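TIR protein (Paracoccus denitrificans PD1222, PDB 3H16) is a bacterial TIR-domain protein whose modelled part folds as a central parallel beta-sheet flanked by helices, as in other members of the TIR family. Local coordinates at residues 35-40 against 50-55; 93-98 against 122-127. All blocks are in the same frame, centred on the assembly; numbering follows the deposited sequence.

Contact 1: residues 35-40 against 50-55; sequences FVEALA and VWYDDF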
loop_
_atom_site.group_PDB
_atom_site.type_symbol
_atom_site.label_atom_id
_atom_site.label_comp_id
_atom_site.label_asym_id
_atom_site.label_seq_id
_atom_site.Cartn_x
_atom_site.Cartn_y
_atom_site.Cartn_z
ATOM N N PHE B 35 -13.608 13.948 -14.177
ATOM C CA PHE B 35 -13.095 13.025 -13.161
ATOM C C PHE B 35 -13.214 13.412 -11.692
ATOM O O PHE B 35 -13.923 12.765 -10.922
ATOM C CB PHE B 35 -11.627 12.695 -13.458
ATOM C CG PHE B 35 -11.061 11.602 -12.595
ATOM C CD1 PHE B 35 -11.552 10.304 -12.683
ATOM C CD2 PHE B 35 -10.045 11.874 -11.685
ATOM C CE1 PHE B 35 -11.042 9.291 -11.876
ATOM C CE2 PHE B 35 -9.527 10.866 -10.874
ATOM C CZ PHE B 35 -10.031 9.569 -10.972
ATOM N N VAL B 36 -12.496 14.455 -11.306
ATOM C CA VAL B 36 -12.482 14.905 -9.930
ATOM C C VAL B 36 -13.866 15.062 -9.316
ATOM O O VAL B 36 -14.064 14.731 -8.147
ATOM C CB VAL B 36 -11.696 16.219 -9.813
ATOM C CG1 VAL B 36 -11.553 16.623 -8.360
ATOM C CG2 VAL B 36 -10.321 16.033 -10.434
ATOM N N GLU B 37 -14.825 15.548 -10.094
ATOM C CA GLU B 37 -16.175 15.725 -9.580
ATOM C C GLU B 37 -16.788 14.363 -9.291
ATOM O O GLU B 37 -17.316 14.133 -8.205
ATOM C CB GLU B 37 -17.030 16.496 -10.583
ATOM C CG GLU B 37 -17.691 17.729 -9.988
ATOM C CD GLU B 37 -18.316 18.624 -11.040
ATOM O OE1 GLU B 37 -19.240 18.163 -11.748
ATOM O OE2 GLU B 37 -17.879 19.789 -11.160
ATOM N N ALA B 38 -16.705 13.459 -10.260
ATOM C CA ALA B 38 -17.239 12.113 -10.090
ATOM C C ALA B 38 -16.630 11.493 -8.844
ATOM O O ALA B 38 -17.328 10.936 -7.998
ATOM C CB ALA B 38 -16.902 11.262 -11.298
ATOM N N LEU B 39 -15.313 11.600 -8.741
ATOM C CA LEU B 39 -14.577 11.060 -7.608
ATOM C C LEU B 39 -15.002 11.690 -6.272
ATOM O O LEU B 39 -15.155 10.993 -5.265
ATOM C CB LEU B 39 -13.072 11.255 -7.854
ATOM C CG LEU B 39 -12.053 11.011 -6.737
ATOM C CD1 LEU B 39 -12.388 9.732 -5.978
ATOM C CD2 LEU B 39 -10.650 10.939 -7.351
ATOM N N ALA B 40 -15.197 13.008 -6.275
ATOM C CA ALA B 40 -15.594 13.741 -5.071
ATOM C C ALA B 40 -16.961 13.290 -4.584
ATOM O O ALA B 40 -17.170 13.105 -3.388
ATOM C CB ALA B 40 -15.613 15.240 -5.350
ATOM N N VAL B 50 -14.795 15.959 1.674
ATOM C CA VAL B 50 -13.908 16.334 0.582
ATOM C C VAL B 50 -14.013 17.758 0.039
ATOM O O VAL B 50 -15.115 18.263 -0.182
ATOM C CB VAL B 50 -14.145 15.390 -0.629
ATOM C CG1 VAL B 50 -13.051 15.569 -1.672
ATOM C CG2 VAL B 50 -14.229 13.956 -0.164
ATOM N N TRP B 51 -12.861 18.393 -0.178
ATOM C CA TRP B 51 -12.821 19.713 -0.794
ATOM C C TRP B 51 -11.775 19.670 -1.903
ATOM O O TRP B 51 -10.789 18.936 -1.813
ATOM C CB TRP B 51 -12.553 20.844 0.223
ATOM C CG TRP B 51 -11.230 20.905 0.915
ATOM C CD1 TRP B 51 -10.452 19.858 1.289
ATOM C CD2 TRP B 51 -10.595 22.084 1.441
ATOM N NE1 TRP B 51 -9.375 20.304 2.020
ATOM C CE2 TRP B 51 -9.438 21.666 2.127
ATOM C CE3 TRP B 51 -10.896 23.452 1.400
ATOM C CZ2 TRP B 51 -8.573 22.565 2.768
ATOM C CZ3 TRP B 51 -10.036 24.349 2.036
ATOM C CH2 TRP B 51 -8.887 23.896 2.710
ATOM N N TYR B 52 -12.017 20.429 -2.966
ATOM C CA TYR B 52 -11.117 20.447 -4.116
ATOM C C TYR B 52 -11.356 21.635 -5.051
ATOM O O TYR B 52 -10.578 21.863 -5.974
ATOM C CB TYR B 52 -11.300 19.170 -4.932
ATOM C CG TYR B 52 -12.698 19.034 -5.484
ATOM C CD1 TYR B 52 -13.742 18.591 -4.674
ATOM C CD2 TYR B 52 -12.990 19.393 -6.802
ATOM C CE1 TYR B 52 -15.045 18.505 -5.155
ATOM C CE2 TYR B 52 -14.294 19.312 -7.299
ATOM C CZ TYR B 52 -15.317 18.865 -6.466
ATOM O OH TYR B 52 -16.612 18.775 -6.932
ATOM N N ASP B 53 -12.427 22.384 -4.827
ATOM C CA ASP B 53 -12.727 23.507 -5.693
ATOM C C ASP B 53 -11.587 24.523 -5.808
ATOM O O ASP B 53 -11.319 25.035 -6.896
ATOM C CB ASP B 53 -13.996 24.202 -5.225
ATOM C CG ASP B 53 -14.475 25.232 -6.213
ATOM O OD1 ASP B 53 -14.755 24.849 -7.369
ATOM O OD2 ASP B 53 -14.564 26.424 -5.838
ATOM N N ASP B 54 -10.917 24.814 -4.694
ATOM C CA ASP B 54 -9.809 25.765 -4.703
ATOM C C ASP B 54 -8.491 25.033 -4.851
ATOM O O ASP B 54 -7.471 25.446 -4.290
ATOM C CB ASP B 54 -9.778 26.588 -3.408
ATOM C CG ASP B 54 -10.740 27.774 -3.434
ATOM O OD1 ASP B 54 -10.674 28.592 -2.496
ATOM O OD2 ASP B 54 -11.558 27.894 -4.377
ATOM N N PHE B 55 -8.514 23.942 -5.605
ATOM C CA PHE B 55 -7.317 23.150 -5.809
ATOM C C PHE B 55 -7.074 22.791 -7.267
ATOM O O PHE B 55 -6.267 21.903 -7.566
ATOM C CB PHE B 55 -7.384 21.891 -4.951
ATOM C CG PHE B 55 -7.285 22.165 -3.479
ATOM C CD1 PHE B 55 -6.053 22.428 -2.888
ATOM C CD2 PHE B 55 -8.429 22.186 -2.681
ATOM C CE1 PHE B 55 -5.957 22.709 -1.526
ATOM C CE2 PHE B 55 -8.344 22.471 -1.310
ATOM C CZ PHE B 55 -7.107 22.731 -0.737
#
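Val50 opens the strand side of this contact next to Ala40, where the two backbones come nearest, their CA atoms 6.4 Å apart. Helix 32-45 and strand 50-57 are the last two elements of a right-handed beta-alpha-beta crossover that starts with strand 21-28, the parallel unit from which the flavodoxin-like sheet of a TIR domain is built. Val50 meets the helix only loosely: its CG1 stands 4.5 Å from Ala40 CB, and the residue also packs against Ile25 of the neighbouring strand and Leu43 further along the helix. At Trp51, backbone bonds to Ile23 and Ile25 stitch the strand to 21-28.

Tyr52 carries most of the contact. With CG held between the backbone N and the carbonyl carbon (chi1 62°), its ring reaches to the helix and lies across the turn formed by Val36, Glu37 and Ala40. A different part of the side chain meets each of them: ring carbons for Val36 and Ala40, the hydroxyl for Glu37. The Val36 and Tyr52 side chains slide past each other in opposite directions; a chi1 of -174° turns Val36 CG1 toward the ring, where it sits 3.5 Å from Tyr52 CD2 and also close to CG. Ala40 comes in from the same side of the ring plane, its CB 3.3 Å from Tyr52 CE1 and near CZ as well. Both approaches are oblique, and no hydrogen bond joins the segments.

Beyond the ring the chain turns, with Phe55 N bonded to Tyr52 O, and Asp53 OD1 forms a salt bridge with Lys32 near the start of the same helix. At the far end of the tyrosine, the Glu37 chain crosses it at about a right angle, and its methylene CG rests 3.4 Å from Tyr52 OH.

Contact 2: residues 93-98 against 122-127; sequences KELDGL and ASFSPT
Leu95 and Phe124 meet head-on, their side chains coming from opposite directions, and the tight part of the contact is little more than this pair. Both leucine methyls bear on the para carbon of the ring: CD1 stands 3.3 Å from Phe124 CZ, and CD2 lies 3.5 Å from the same atom. CD1 is also almost equally distant from the two neighbouring ring carbons, 3.7 Å from Phe124 CE1 and 3.8 Å from Phe124 CE2, in an oblique approach. Phe124 gets there because its CG lies anti to the backbone N (chi1 166°), which swings the ring across to the leucine. Phe86 stacks on that ring, while Leu63 and Trp90 pack against Leu95.

In the TIR fold these two pieces belong to the connections on either side of strand 109-113: helix 92-95 precedes it, and helices 118-124 and 126-129 follow.

Packing thins at Ser125, the residue where the chain leaves helix 118-124. Its CB is 4.2 Å from Leu95 CD1, a marginal touch. This is the side toward solvent: Phe124 itself is partly exposed, and further out Pro126 and Thr127 are exposed and make no contact with 93-98.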
loop_
_atom_site.group_PDB
_atom_site.type_symbol
_atom_site.label_atom_id
_atom_site.label_comp_id
_atom_site.label_asym_id
_atom_site.label_seq_id
_atom_site.Cartn_x
_atom_site.Cartn_y
_atom_site.Cartn_z
ATOM N N LYS B 93 11.582 21.373 -8.414
ATOM C CA LYS B 93 11.410 21.948 -7.089
ATOM C C LYS B 93 9.928 22.101 -6.712
ATOM O O LYS B 93 9.588 22.285 -5.541
ATOM C CB LYS B 93 12.115 23.309 -7.035
ATOM C CG LYS B 93 12.389 23.830 -5.632
ATOM C CD LYS B 93 13.194 25.132 -5.661
ATOM C CE LYS B 93 14.581 24.930 -6.261
ATOM N NZ LYS B 93 15.352 26.205 -6.322
ATOM N N GLU B 94 9.046 22.016 -7.700
ATOM C CA GLU B 94 7.622 22.163 -7.441
ATOM C C GLU B 94 7.001 20.799 -7.131
ATOM O O GLU B 94 5.956 20.711 -6.487
ATOM C CB GLU B 94 6.940 22.789 -8.659
ATOM C CG GLU B 94 5.642 23.509 -8.352
ATOM C CD GLU B 94 5.863 24.787 -7.566
ATOM O OE1 GLU B 94 4.864 25.416 -7.159
ATOM O OE2 GLU B 94 7.035 25.164 -7.359
ATOM N N LEU B 95 7.656 19.739 -7.593
ATOM C CA LEU B 95 7.178 18.387 -7.376
ATOM C C LEU B 95 7.631 17.815 -6.045
ATOM O O LEU B 95 6.912 17.028 -5.435
ATOM C CB LEU B 95 7.663 17.478 -8.505
ATOM C CG LEU B 95 7.054 17.816 -9.866
ATOM C CD1 LEU B 95 7.421 16.757 -10.893
ATOM C CD2 LEU B 95 5.528 17.906 -9.713
ATOM N N ASP B 96 8.814 18.227 -5.591
ATOM C CA ASP B 96 9.407 17.737 -4.342
ATOM C C ASP B 96 8.507 17.571 -3.112
ATOM O O ASP B 96 8.658 16.605 -2.360
ATOM C CB ASP B 96 10.622 18.600 -3.956
ATOM C CG ASP B 96 11.800 18.436 -4.921
ATOM O OD1 ASP B 96 11.917 17.363 -5.559
ATOM O OD2 ASP B 96 12.618 19.377 -5.025
ATOM N N GLY B 97 7.588 18.503 -2.887
ATOM C CA GLY B 97 6.723 18.388 -1.725
ATOM C C GLY B 97 5.721 17.251 -1.835
ATOM O O GLY B 97 5.265 16.702 -0.830
ATOM N N LEU B 98 5.395 16.894 -3.072
ATOM C CA LEU B 98 4.426 15.850 -3.379
ATOM C C LEU B 98 4.851 14.441 -2.973
ATOM O O LEU B 98 4.129 13.476 -3.227
ATOM C CB LEU B 98 4.137 15.881 -4.879
ATOM C CG LEU B 98 2.741 15.521 -5.378
ATOM C CD1 LEU B 98 1.691 16.383 -4.681
ATOM C CD2 LEU B 98 2.688 15.739 -6.880
ATOM N N ALA B 122 7.079 8.217 -16.204
ATOM C CA ALA B 122 8.531 8.364 -16.102
ATOM C C ALA B 122 9.034 9.634 -16.786
ATOM O O ALA B 122 9.943 10.289 -16.276
ATOM C CB ALA B 122 9.245 7.142 -16.700
ATOM N N SER B 123 8.459 9.969 -17.942
ATOM C CA SER B 123 8.860 11.169 -18.679
ATOM C C SER B 123 8.642 12.425 -17.845
ATOM O O SER B 123 9.439 13.366 -17.885
ATOM C CB SER B 123 8.073 11.300 -19.977
ATOM O OG SER B 123 8.599 10.449 -20.972
ATOM N N PHE B 124 7.554 12.436 -17.087
ATOM C CA PHE B 124 7.241 13.574 -16.250
ATOM C C PHE B 124 8.106 13.564 -14.994
ATOM O O PHE B 124 8.699 14.584 -14.634
ATOM C CB PHE B 124 5.761 13.542 -15.869
ATOM C CG PHE B 124 5.405 14.465 -14.742
ATOM C CD1 PHE B 124 5.543 15.844 -14.881
ATOM C CD2 PHE B 124 4.931 13.956 -13.536
ATOM C CE1 PHE B 124 5.212 16.703 -13.834
ATOM C CE2 PHE B 124 4.594 14.804 -12.482
ATOM C CZ PHE B 124 4.735 16.182 -12.632
ATOM N N SER B 125 8.189 12.407 -14.339
ATOM C CA SER B 125 8.955 12.272 -13.105
ATOM C C SER B 125 9.355 10.824 -12.841
ATOM O O SER B 125 8.522 10.005 -12.460
ATOM C CB SER B 125 8.125 12.788 -11.927
ATOM O OG SER B 125 8.780 12.563 -10.692
ATOM N N PRO B 126 10.648 10.500 -13.018
ATOM C CA PRO B 126 11.179 9.149 -12.803
ATOM C C PRO B 126 10.811 8.560 -11.443
ATOM O O PRO B 126 10.343 7.424 -11.355
ATOM C CB PRO B 126 12.685 9.345 -12.946
ATOM C CG PRO B 126 12.783 10.507 -13.907
ATOM C CD PRO B 126 11.724 11.435 -13.403
ATOM N N THR B 127 11.024 9.330 -10.383
ATOM C CA THR B 127 10.721 8.861 -9.034
ATOM C C THR B 127 9.245 8.474 -8.891
ATOM O O THR B 127 8.912 7.454 -8.284
ATOM C CB THR B 127 11.071 9.946 -7.983
ATOM O OG1 THR B 127 12.415 10.392 -8.196
ATOM C CG2 THR B 127 10.958 9.392 -6.565
#

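In the fold
Both contacts are mainly buried and apolar, neither has a hydrogen bond across it, and each turns on one aromatic ring; they lie on opposite sides of the chain's centre, about 22 Å apart between centres, and share no helix or strand. Contact 1 sits nearer the centre and ties a helix to an outermost strand of the sheet inside a single beta-alpha-beta unit. Contact 2 joins helical and loop pieces without any strand and buries about half as much surface, 116 against 223 Å². The chemistry differs accordingly: a tyrosine spread over three helix residues, its hydroxyl end reaching the exposed Glu37, against one leucine meeting the end of a phenylalanine.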